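PDB 6R3Z: probable adhesion protein, which binds ferrous iron and other divalent metal ions, and probably delivers them as the periplasmic solute-binding protein of a metal transport system. Local coordinates for residues V20-G25 and Y256-Y261; N39-E44 and L248-Y253; K132-P135 and A140-R143. All blocks are in the same frame, centred on the assembly; numbering follows the deposited sequence.

Contact 1: V20-G25 and Y256-Y261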
ATOM      1  N   VAL A  20      10.985   6.911  -1.047  1.00 19.17           N
ATOM      2  CA  VAL A  20      11.944   7.804  -1.711  1.00 19.42           C
ATOM      3  C   VAL A  20      12.599   8.785  -0.708  1.00 24.07           C
ATOM      4  O   VAL A  20      13.828   8.921  -0.723  1.00 23.58           O
ATOM      5  CB  VAL A  20      11.307   8.494  -2.953  1.00 22.93           C
ATOM      6  CG1 VAL A  20      12.260   9.512  -3.575  1.00 23.40           C
ATOM      7  CG2 VAL A  20      10.894   7.434  -3.998  1.00 21.98           C
ATOM      8  N   SER A  21      11.805   9.410   0.189  1.00 21.97           N
ATOM      9  CA  SER A  21      12.352  10.341   1.202  1.00 21.83           C
ATOM     10  C   SER A  21      13.425   9.651   2.075  1.00 24.05           C
ATOM     11  O   SER A  21      14.478  10.228   2.329  1.00 24.68           O
ATOM     12  CB  SER A  21      11.234  10.876   2.098  1.00 25.00           C
ATOM     13  OG  SER A  21      10.322  11.629   1.321  1.00 37.52           O
ATOM     14  N   ASN A  22      13.160   8.405   2.507  1.00 20.65           N
ATOM     15  CA  ASN A  22      14.133   7.664   3.325  1.00 20.97           C
ATOM     16  C   ASN A  22      15.382   7.279   2.537  1.00 24.20           C
ATOM     17  O   ASN A  22      16.478   7.294   3.100  1.00 24.42           O
ATOM     18  CB  ASN A  22      13.488   6.477   4.006  1.00 22.02           C
ATOM     19  CG  ASN A  22      12.829   6.919   5.288  1.00 30.23           C
ATOM     20  OD1 ASN A  22      13.501   7.074   6.318  1.00 25.97           O
ATOM     21  ND2 ASN A  22      11.506   7.150   5.256  1.00 20.56           N
ATOM     22  N   ILE A  23      15.227   6.995   1.232  1.00 19.51           N
ATOM     23  CA  ILE A  23      16.350   6.667   0.362  1.00 19.23           C
ATOM     24  C   ILE A  23      17.242   7.921   0.100  1.00 24.07           C
ATOM     25  O   ILE A  23      18.452   7.812   0.180  1.00 23.66           O
ATOM     26  CB  ILE A  23      15.882   6.041  -0.973  1.00 21.54           C
ATOM     27  CG1 ILE A  23      15.206   4.650  -0.756  1.00 20.40           C
ATOM     28  CG2 ILE A  23      17.053   5.923  -1.974  1.00 22.34           C
ATOM     29  CD1 ILE A  23      14.338   4.198  -1.921  1.00 22.74           C
ATOM     30  N   VAL A  24      16.647   9.047  -0.311  1.00 21.89           N
ATOM     31  CA  VAL A  24      17.423  10.225  -0.734  1.00 22.10           C
ATOM     32  C   VAL A  24      17.810  11.194   0.382  1.00 26.86           C
ATOM     33  O   VAL A  24      18.785  11.939   0.225  1.00 26.43           O
ATOM     34  CB  VAL A  24      16.699  10.997  -1.884  1.00 26.23           C
ATOM     35  CG1 VAL A  24      16.367  10.055  -3.040  1.00 26.08           C
ATOM     36  CG2 VAL A  24      15.443  11.727  -1.386  1.00 26.12           C
ATOM     37  N   GLY A  25      17.009  11.248   1.448  1.00 25.28           N
ATOM     38  CA  GLY A  25      17.226  12.216   2.516  1.00 25.82           C
ATOM     39  C   GLY A  25      17.180  13.628   1.947  1.00 30.12           C
ATOM     40  O   GLY A  25      16.316  13.944   1.122  1.00 28.35           O
ATOM     41  N   TYR A 256       1.729  13.904   3.146  1.00 25.00           N
ATOM     42  CA  TYR A 256       2.844  13.029   2.810  1.00 24.40           C
ATOM     43  C   TYR A 256       3.921  13.291   3.864  1.00 26.34           C
ATOM     44  O   TYR A 256       4.089  14.427   4.308  1.00 25.08           O
ATOM     45  CB  TYR A 256       3.413  13.365   1.436  1.00 24.73           C
ATOM     46  CG  TYR A 256       2.428  13.124   0.318  1.00 24.47           C
ATOM     47  CD1 TYR A 256       2.204  11.840  -0.172  1.00 25.48           C
ATOM     48  CD2 TYR A 256       1.717  14.177  -0.248  1.00 26.57           C
ATOM     49  CE1 TYR A 256       1.291  11.608  -1.200  1.00 25.96           C
ATOM     50  CE2 TYR A 256       0.800  13.959  -1.275  1.00 27.40           C
ATOM     51  CZ  TYR A 256       0.610  12.672  -1.763  1.00 31.62           C
ATOM     52  OH  TYR A 256      -0.237  12.441  -2.811  1.00 27.19           O
ATOM     53  N   SER A 257       4.622  12.238   4.296  1.00 23.56           N
ATOM     54  CA  SER A 257       5.689  12.361   5.286  1.00 24.61           C
ATOM     55  C   SER A 257       6.607  11.175   5.159  1.00 26.22           C
ATOM     56  O   SER A 257       6.162  10.079   4.786  1.00 24.10           O
ATOM     57  CB  SER A 257       5.135  12.464   6.711  1.00 28.04           C
ATOM     58  OG  SER A 257       4.817  11.211   7.295  1.00 29.21           O
ATOM     59  N   ALA A 258       7.883  11.385   5.464  1.00 23.24           N
ATOM     60  CA  ALA A 258       8.874  10.312   5.409  1.00 23.17           C
ATOM     61  C   ALA A 258       8.474   9.137   6.342  1.00 24.51           C
ATOM     62  O   ALA A 258       8.548   7.998   5.909  1.00 22.12           O
ATOM     63  CB  ALA A 258      10.247  10.851   5.765  1.00 24.77           C
ATOM     64  N   GLY A 259       7.973   9.436   7.553  1.00 22.39           N
ATOM     65  CA  GLY A 259       7.604   8.421   8.538  1.00 22.66           C
ATOM     66  C   GLY A 259       6.235   7.772   8.423  1.00 24.71           C
ATOM     67  O   GLY A 259       5.978   6.794   9.126  1.00 23.50           O
ATOM     68  N   LYS A 260       5.333   8.304   7.557  1.00 20.67           N
ATOM     69  CA  LYS A 260       3.969   7.777   7.431  1.00 20.02           C
ATOM     70  C   LYS A 260       3.928   6.255   7.250  1.00 23.16           C
ATOM     71  O   LYS A 260       3.170   5.570   7.959  1.00 23.56           O
ATOM     72  CB  LYS A 260       3.211   8.440   6.275  1.00 20.23           C
ATOM     73  CG  LYS A 260       1.714   8.102   6.324  1.00 20.67           C
ATOM     74  CD  LYS A 260       0.988   8.658   5.102  1.00 26.17           C
ATOM     75  CE  LYS A 260      -0.508   8.420   5.129  1.00 24.91           C
ATOM     76  NZ  LYS A 260      -1.151   9.050   6.320  1.00 26.01           N
ATOM     77  N   TYR A 261       4.710   5.744   6.289  1.00 20.80           N
ATOM     78  CA  TYR A 261       4.708   4.309   5.996  1.00 21.44           C
ATOM     79  C   TYR A 261       5.014   3.474   7.231  1.00 21.59           C
ATOM     80  O   TYR A 261       4.237   2.577   7.551  1.00 21.26           O
ATOM     81  CB  TYR A 261       5.642   3.935   4.830  1.00 22.70           C
ATOM     82  CG  TYR A 261       5.525   2.469   4.489  1.00 23.65           C
ATOM     83  CD1 TYR A 261       4.413   1.984   3.805  1.00 25.93           C
ATOM     84  CD2 TYR A 261       6.455   1.545   4.966  1.00 24.35           C
ATOM     85  CE1 TYR A 261       4.253   0.622   3.555  1.00 26.47           C
ATOM     86  CE2 TYR A 261       6.314   0.179   4.710  1.00 24.49           C
ATOM     87  CZ  TYR A 261       5.207  -0.276   4.005  1.00 29.50           C
ATOM     88  OH  TYR A 261       4.997  -1.629   3.832  1.00 29.29           O
TER

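Contact 2: N39-E44 and L248-Y253. With NI (nickel (II) ion), chain B; EDO (1,2-ethanediol), chain G.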
ATOM      1  N   ASN A  39      -8.336  10.891  -2.679  1.00 29.60           N
ATOM      2  CA  ASN A  39      -8.376   9.426  -2.704  1.00 27.99           C
ATOM      3  C   ASN A  39      -7.755   9.004  -4.035  1.00 29.40           C
ATOM      4  O   ASN A  39      -8.265   9.375  -5.101  1.00 28.22           O
ATOM      5  CB  ASN A  39      -9.816   8.910  -2.578  1.00 29.98           C
ATOM      6  CG  ASN A  39      -9.970   7.408  -2.513  1.00 37.67           C
ATOM      7  OD1 ASN A  39      -9.016   6.634  -2.695  1.00 30.06           O
ATOM      8  ND2 ASN A  39     -11.186   6.957  -2.235  1.00 29.91           N
ATOM      9  N   PRO A  40      -6.614   8.288  -4.006  1.00 26.08           N
ATOM     10  CA  PRO A  40      -5.979   7.881  -5.277  1.00 25.16           C
ATOM     11  C   PRO A  40      -6.849   6.949  -6.133  1.00 29.01           C
ATOM     12  O   PRO A  40      -6.635   6.866  -7.347  1.00 28.75           O
ATOM     13  CB  PRO A  40      -4.668   7.239  -4.830  1.00 26.30           C
ATOM     14  CG  PRO A  40      -4.954   6.727  -3.443  1.00 29.93           C
ATOM     15  CD  PRO A  40      -5.885   7.750  -2.835  1.00 26.21           C
ATOM     16  N   HIS A  41      -7.844   6.274  -5.513  1.00 24.71           N
ATOM     17  CA  HIS A  41      -8.780   5.394  -6.221  1.00 24.52           C
ATOM     18  C   HIS A  41      -9.758   6.184  -7.101  1.00 29.86           C
ATOM     19  O   HIS A  41     -10.247   5.650  -8.090  1.00 29.88           O
ATOM     20  CB  HIS A  41      -9.587   4.536  -5.245  1.00 24.85           C
ATOM     21  CG  HIS A  41      -8.726   3.641  -4.404  1.00 25.59           C
ATOM     22  ND1 HIS A  41      -8.277   4.039  -3.165  1.00 26.40           N
ATOM     23  CD2 HIS A  41      -8.192   2.430  -4.695  1.00 26.21           C
ATOM     24  CE1 HIS A  41      -7.514   3.048  -2.719  1.00 24.63           C
ATOM     25  NE2 HIS A  41      -7.442   2.058  -3.609  1.00 24.94           N
ATOM     26  N   ALA A  42     -10.057   7.432  -6.723  1.00 27.72           N
ATOM     27  CA  ALA A  42     -11.021   8.284  -7.419  1.00 28.75           C
ATOM     28  C   ALA A  42     -10.403   9.480  -8.177  1.00 32.81           C
ATOM     29  O   ALA A  42     -11.103  10.142  -8.951  1.00 33.27           O
ATOM     30  CB  ALA A  42     -12.074   8.769  -6.430  1.00 29.93           C
ATOM     31  N   TYR A  43      -9.108   9.735  -7.983  1.00 30.01           N
ATOM     32  CA  TYR A  43      -8.394  10.847  -8.606  1.00 30.51           C
ATOM     33  C   TYR A  43      -8.424  10.835 -10.126  1.00 36.78           C
ATOM     34  O   TYR A  43      -8.048   9.841 -10.761  1.00 36.32           O
ATOM     35  CB  TYR A  43      -6.923  10.928  -8.119  1.00 30.24           C
ATOM     36  CG  TYR A  43      -6.130  11.991  -8.860  1.00 29.82           C
ATOM     37  CD1 TYR A  43      -6.150  13.321  -8.444  1.00 29.85           C
ATOM     38  CD2 TYR A  43      -5.385  11.670  -9.996  1.00 30.09           C
ATOM     39  CE1 TYR A  43      -5.446  14.306  -9.137  1.00 29.31           C
ATOM     40  CE2 TYR A  43      -4.692  12.645 -10.705  1.00 31.31           C
ATOM     41  CZ  TYR A  43      -4.741  13.969 -10.284  1.00 36.51           C
ATOM     42  OH  TYR A  43      -4.058  14.928 -10.989  1.00 34.54           O
ATOM     43  N   GLU A  44      -8.810  11.978 -10.698  1.00 36.41           N
ATOM     44  CA  GLU A  44      -8.824  12.208 -12.137  1.00 37.19           C
ATOM     45  C   GLU A  44      -7.763  13.265 -12.479  1.00 40.11           C
ATOM     46  O   GLU A  44      -7.756  14.329 -11.845  1.00 39.06           O
ATOM     47  CB  GLU A  44     -10.218  12.661 -12.611  1.00 39.48           C
ATOM     48  CG  GLU A  44     -10.894  11.632 -13.496  1.00 54.72           C
ATOM     49  CD  GLU A  44     -12.199  11.087 -12.951  1.00 84.02           C
ATOM     50  OE1 GLU A  44     -13.188  11.854 -12.895  1.00 70.01           O
ATOM     51  OE2 GLU A  44     -12.237   9.888 -12.589  1.00 88.09           O
ATOM     52  N   LEU A 248      -7.965  -1.322   9.162  1.00 22.45           N
ATOM     53  CA  LEU A 248      -6.607  -1.179   8.662  1.00 21.77           C
ATOM     54  C   LEU A 248      -6.454   0.049   7.783  1.00 23.84           C
ATOM     55  O   LEU A 248      -7.438   0.560   7.225  1.00 20.79           O
ATOM     56  CB  LEU A 248      -6.179  -2.444   7.892  1.00 21.69           C
ATOM     57  CG  LEU A 248      -6.185  -3.788   8.648  1.00 25.02           C
ATOM     58  CD1 LEU A 248      -5.873  -4.924   7.695  1.00 25.06           C
ATOM     59  CD2 LEU A 248      -5.177  -3.797   9.838  1.00 25.54           C
ATOM     60  N   SER A 249      -5.205   0.495   7.642  1.00 20.24           N
ATOM     61  CA  SER A 249      -4.851   1.637   6.832  1.00 21.08           C
ATOM     62  C   SER A 249      -4.264   1.206   5.487  1.00 23.25           C
ATOM     63  O   SER A 249      -3.316   0.424   5.438  1.00 22.60           O
ATOM     64  CB  SER A 249      -3.859   2.536   7.566  1.00 24.58           C
ATOM     65  OG  SER A 249      -3.487   3.625   6.738  1.00 24.05           O
ATOM     66  N   HIS A 250      -4.776   1.805   4.405  1.00 20.23           N
ATOM     67  CA  HIS A 250      -4.262   1.620   3.039  1.00 18.76           C
ATOM     68  C   HIS A 250      -3.028   2.589   2.882  1.00 22.52           C
ATOM     69  O   HIS A 250      -2.399   2.617   1.820  1.00 21.65           O
ATOM     70  CB  HIS A 250      -5.374   2.058   2.062  1.00 19.33           C
ATOM     71  CG  HIS A 250      -5.207   1.661   0.619  1.00 21.71           C
ATOM     72  ND1 HIS A 250      -4.205   2.209  -0.185  1.00 22.12           N
ATOM     73  CD2 HIS A 250      -6.037   0.927  -0.170  1.00 22.78           C
ATOM     74  CE1 HIS A 250      -4.436   1.744  -1.411  1.00 22.06           C
ATOM     75  NE2 HIS A 250      -5.511   0.959  -1.444  1.00 22.11           N
ATOM     76  N   ILE A 251      -2.734   3.415   3.926  1.00 18.58           N
ATOM     77  CA  ILE A 251      -1.635   4.422   3.941  1.00 19.01           C
ATOM     78  C   ILE A 251      -1.870   5.372   2.725  1.00 23.94           C
ATOM     79  O   ILE A 251      -1.044   5.489   1.808  1.00 22.34           O
ATOM     80  CB  ILE A 251      -0.224   3.764   4.003  1.00 23.18           C
ATOM     81  CG1 ILE A 251      -0.220   2.581   5.053  1.00 24.21           C
ATOM     82  CG2 ILE A 251       0.857   4.852   4.311  1.00 22.49           C
ATOM     83  CD1 ILE A 251       1.090   1.768   5.199  1.00 27.51           C
ATOM     84  N   SER A 252      -3.083   5.967   2.678  1.00 21.43           N
ATOM     85  CA  SER A 252      -3.490   6.792   1.543  1.00 21.19           C
ATOM     86  C   SER A 252      -4.182   8.084   1.958  1.00 24.68           C
ATOM     87  O   SER A 252      -4.625   8.817   1.078  1.00 23.22           O
ATOM     88  CB  SER A 252      -4.451   5.987   0.672  1.00 24.58           C
ATOM     89  OG  SER A 252      -5.694   5.827   1.346  1.00 22.63           O
ATOM     90  N   TYR A 253      -4.287   8.364   3.269  1.00 22.14           N
ATOM     91  CA  TYR A 253      -5.006   9.549   3.764  1.00 24.11           C
ATOM     92  C   TYR A 253      -4.101  10.614   4.377  1.00 29.04           C
ATOM     93  O   TYR A 253      -3.256  10.282   5.187  1.00 27.90           O
ATOM     94  CB  TYR A 253      -6.029   9.090   4.828  1.00 26.05           C
ATOM     95  CG  TYR A 253      -6.998  10.171   5.244  1.00 29.98           C
ATOM     96  CD1 TYR A 253      -8.151  10.419   4.507  1.00 33.24           C
ATOM     97  CD2 TYR A 253      -6.757  10.960   6.367  1.00 31.16           C
ATOM     98  CE1 TYR A 253      -9.041  11.431   4.870  1.00 37.42           C
ATOM     99  CE2 TYR A 253      -7.635  11.980   6.738  1.00 32.98           C
ATOM    100  CZ  TYR A 253      -8.775  12.213   5.984  1.00 41.66           C
ATOM    101  OH  TYR A 253      -9.673  13.190   6.348  1.00 43.45           O
TER
HETATM  102 NI    NI B 401      -6.395   0.164  -3.300  1.00 22.78          NI
HETATM  103  C1  EDO G 406     -10.044   2.247  -8.155  1.00 56.90           C
HETATM  104  O1  EDO G 406      -8.822   2.461  -8.842  1.00 55.01           O
HETATM  105  C2  EDO G 406     -11.226   2.384  -9.146  1.00 59.37           C
HETATM  106  O2  EDO G 406     -12.213   3.243  -8.595  1.00 60.74           O

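Contact 3: K132-P135 and A140-R143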
ATOM      1  N   LYS A 132      21.745   5.093 -10.462  1.00 26.34           N
ATOM      2  CA  LYS A 132      22.169   5.089 -11.868  1.00 27.48           C
ATOM      3  C   LYS A 132      21.925   6.463 -12.527  1.00 32.48           C
ATOM      4  O   LYS A 132      22.727   6.909 -13.351  1.00 31.18           O
ATOM      5  CB  LYS A 132      21.471   3.984 -12.659  1.00 29.25           C
ATOM      6  CG  LYS A 132      21.904   2.573 -12.286  1.00 41.74           C
ATOM      7  CD  LYS A 132      21.029   1.565 -13.006  1.00 48.38           C
ATOM      8  CE  LYS A 132      21.350   0.141 -12.638  1.00 52.99           C
ATOM      9  NZ  LYS A 132      20.373  -0.803 -13.246  1.00 53.97           N
ATOM     10  N   LEU A 133      20.845   7.146 -12.117  1.00 30.63           N
ATOM     11  CA  LEU A 133      20.496   8.477 -12.615  1.00 31.30           C
ATOM     12  C   LEU A 133      21.356   9.562 -11.984  1.00 34.72           C
ATOM     13  O   LEU A 133      21.567  10.601 -12.605  1.00 36.69           O
ATOM     14  CB  LEU A 133      19.005   8.778 -12.357  1.00 30.92           C
ATOM     15  CG  LEU A 133      17.989   7.861 -13.072  1.00 36.35           C
ATOM     16  CD1 LEU A 133      16.608   8.068 -12.512  1.00 35.93           C
ATOM     17  CD2 LEU A 133      17.947   8.133 -14.588  1.00 40.40           C
ATOM     18  N   ASP A 134      21.841   9.333 -10.746  1.00 30.04           N
ATOM     19  CA  ASP A 134      22.611  10.327  -9.995  1.00 29.12           C
ATOM     20  C   ASP A 134      23.812   9.636  -9.321  1.00 33.56           C
ATOM     21  O   ASP A 134      23.782   9.401  -8.105  1.00 32.39           O
ATOM     22  CB  ASP A 134      21.663  10.991  -8.974  1.00 29.51           C
ATOM     23  CG  ASP A 134      22.223  12.135  -8.142  1.00 34.46           C
ATOM     24  OD1 ASP A 134      23.248  12.731  -8.553  1.00 35.80           O
ATOM     25  OD2 ASP A 134      21.647  12.424  -7.083  1.00 35.73           O
ATOM     26  N   PRO A 135      24.853   9.266 -10.122  1.00 31.61           N
ATOM     27  CA  PRO A 135      25.989   8.491  -9.578  1.00 31.59           C
ATOM     28  C   PRO A 135      26.727   9.077  -8.381  1.00 33.18           C
ATOM     29  O   PRO A 135      27.184   8.309  -7.532  1.00 30.08           O
ATOM     30  CB  PRO A 135      26.931   8.346 -10.777  1.00 34.46           C
ATOM     31  CG  PRO A 135      26.067   8.476 -11.955  1.00 38.74           C
ATOM     32  CD  PRO A 135      24.999   9.451 -11.584  1.00 33.97           C
ATOM     33  N   ALA A 140      25.279   6.794  -1.127  1.00 27.04           N
ATOM     34  CA  ALA A 140      24.385   7.323  -0.080  1.00 26.66           C
ATOM     35  C   ALA A 140      22.974   6.700  -0.198  1.00 27.46           C
ATOM     36  O   ALA A 140      22.414   6.247   0.815  1.00 25.05           O
ATOM     37  CB  ALA A 140      24.301   8.835  -0.172  1.00 27.71           C
ATOM     38  N   TYR A 141      22.428   6.625  -1.434  1.00 24.08           N
ATOM     39  CA  TYR A 141      21.111   6.019  -1.662  1.00 22.44           C
ATOM     40  C   TYR A 141      21.093   4.547  -1.217  1.00 24.52           C
ATOM     41  O   TYR A 141      20.146   4.110  -0.567  1.00 22.76           O
ATOM     42  CB  TYR A 141      20.643   6.162  -3.130  1.00 23.17           C
ATOM     43  CG  TYR A 141      20.504   7.589  -3.645  1.00 23.93           C
ATOM     44  CD1 TYR A 141      20.332   8.662  -2.765  1.00 25.01           C
ATOM     45  CD2 TYR A 141      20.507   7.858  -5.012  1.00 24.76           C
ATOM     46  CE1 TYR A 141      20.156   9.969  -3.242  1.00 25.36           C
ATOM     47  CE2 TYR A 141      20.358   9.159  -5.498  1.00 26.18           C
ATOM     48  CZ  TYR A 141      20.169  10.208  -4.613  1.00 31.32           C
ATOM     49  OH  TYR A 141      20.083  11.484  -5.108  1.00 30.11           O
ATOM     50  N   THR A 142      22.158   3.806  -1.535  1.00 22.26           N
ATOM     51  CA  THR A 142      22.302   2.398  -1.159  1.00 22.61           C
ATOM     52  C   THR A 142      22.366   2.265   0.359  1.00 26.30           C
ATOM     53  O   THR A 142      21.645   1.434   0.928  1.00 24.84           O
ATOM     54  CB  THR A 142      23.509   1.770  -1.896  1.00 28.74           C
ATOM     55  OG1 THR A 142      23.216   1.804  -3.299  1.00 30.02           O
ATOM     56  CG2 THR A 142      23.778   0.320  -1.468  1.00 29.55           C
ATOM     57  N   ARG A 143      23.211   3.091   1.007  1.00 24.46           N
ATOM     58  CA  ARG A 143      23.376   3.087   2.466  1.00 24.73           C
ATOM     59  C   ARG A 143      22.027   3.369   3.171  1.00 25.66           C
ATOM     60  O   ARG A 143      21.634   2.633   4.084  1.00 24.12           O
ATOM     61  CB  ARG A 143      24.428   4.119   2.866  1.00 27.00           C
ATOM     62  CG  ARG A 143      24.849   4.070   4.323  1.00 37.56           C
ATOM     63  CD  ARG A 143      26.061   4.974   4.560  1.00 41.65           C
ATOM     64  NE  ARG A 143      25.797   6.371   4.201  1.00 42.74           N
ATOM     65  CZ  ARG A 143      26.464   7.058   3.274  1.00 57.12           C
ATOM     66  NH1 ARG A 143      27.467   6.493   2.610  1.00 42.34           N
ATOM     67  NH2 ARG A 143      26.140   8.316   3.014  1.00 50.41           N
TER

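Contact 1: V20-G25 and Y256-Y261
Ala258 lays its methyl group against the helix end at 20-25, over Ser21 and beside Asn22. Its CB lies 3.8 Å from Ser21 CB and 3.9 Å from Asn22 ND2. The backbones come close here, with Ser21 CA and Ala258 CA 5.5 Å apart. Ser21 meets the alanine with its carbon alone. Its OG stands beside the backbone N (chi1 -63°) and is hydrogen-bonded back within its own helix to Tyr17 O. The amide of Asn22 reaches across by its nitrogen, and Asn22 ND2 lies 3.1 Å from Ala258 O. The same ND2 bonds to Ser18 O, while OD1 accepts from Arg151 of helix 138-160, which fixes which way round the amide sits.

The contact joins helix 14-24, which follows strand 8-11 of the first four-stranded parallel sheet, to the turn leading into the last helix, 260-277. In this solute-binding protein 9 family member, the chain returns from the second sheet to the first lobe here, and helix 260-277 then starts beside helix 14-24 and runs back toward the second sheet. Ser257 caps that turn: Lys260 N gives a weak bond to Ser257 OG, at 3.0 Å and an angle of 123°. Ser18 OG of helix 14-24 lies at both Ser257 O and Ala258 O, and its one proton must be shared or go to one of them.

Contact 2: N39-E44 and L248-Y253
Pro40 and His41 carry the first segment's side of the contact, in the metal site of this solute-binding protein, where the loops after strands 29-32 and 244-248 meet. Asn39 precedes them and forms an Asx turn. Its OD1 accepts from His41 N at 3.1 Å, from above the carbonyl plane, and from His41 ND1 at 2.7 Å, in that plane. The second bond also lies in the imidazole plane, so it fixes the ring's rotation and leaves NE2 for the metal. Pro40 turns its CD to Ser252 CB, 4.2 Å away. Ser252 OG is held by Asp228.

The side chains of His41 and His250 come toward each other from opposite directions, and their NE2 atoms take neighbouring positions on the nickel. The rings form an offset edge-to-face pair, with the edge of His41 toward the face of His250 and the planes at 89°. His66, His111, His177 and His199 complete the six-histidine site. At the edge of the His41 ring lies an ethanediol, probably from the crystallisation liquor; its O2 donates to His41 O. His41 NE2 and His250 NE2 are 3.1 Å apart without a hydrogen bond, because each binds the nickel at 2.2 Å.

Contact 3: K132-P135 and A140-R143
Asp134 OD2 is gripped by two groups from beyond the end of its helix. Tyr141 OH donates to it in a short but weak bond, with OH and OD2 2.7 Å apart. Asn137 ND2, from the link between the two segments, is its stronger partner. One carboxylate oxygen thus ties the end of helix 116-133 to both the connection and the next helix.

The side chains of Asp134 and Tyr141 cross at about a right angle. The carboxylate plane is turned 60° from the ring plane, and OD2 approaches the ring obliquely, close to its hydroxyl end. The carbon behind the carboxylate adds a light touch, with Asp134 CB 4.1 Å from Tyr141 CE2. Asp134 CG stands opposite the backbone N across the first torsion (chi1 -176°), which carries the carboxylate out to the tyrosine.

The two helices form a helical hairpin, running in roughly opposite directions and joined by a short link. Helix 116-133 ends, Asp134 is the first residue to leave helical angles, and helix 138-160 begins a few residues later. Helix 138-160 is the long helix that joins the two lobes, as in other solute-binding proteins of the ZnuA type. The two CA atoms of Asp134 and Tyr141 remain 9.5 Å apart, so the long tyrosine side chain spans most of the gap between the backbones. The contact lies away from the metal site.

Tyr141 is buried as it crosses. Its ring packs on Ile23 and Val24 of helix 14-24, and on Lys27 and Ala28 of the loop that follows. Asp134 touches Leu7, near the start of the modelled chain.

Overall arrangement
Contact 2 supplies two of the six histidines of the nickel site, and the other two contacts lie away from it. The centres of contacts 1 and 2 are 18 Å apart, but their segments touch. Lys260 NZ probably hydrogen-bonds to Tyr253 O at 2.7 Å. Tyr261 CD1 packs on Ile251 CD1 at 3.6 Å. The start of the last helix is thus in touch with the loop that carries His250. Contact 3 also touches contact 1, its centre 16 Å away, with Tyr141 CD1 lying 3.6 Å from Ile23 O and Tyr141 CE1 3.7 Å from Val24 CA. Contacts 2 and 3 do not meet, with nearest atoms about 20 Å apart.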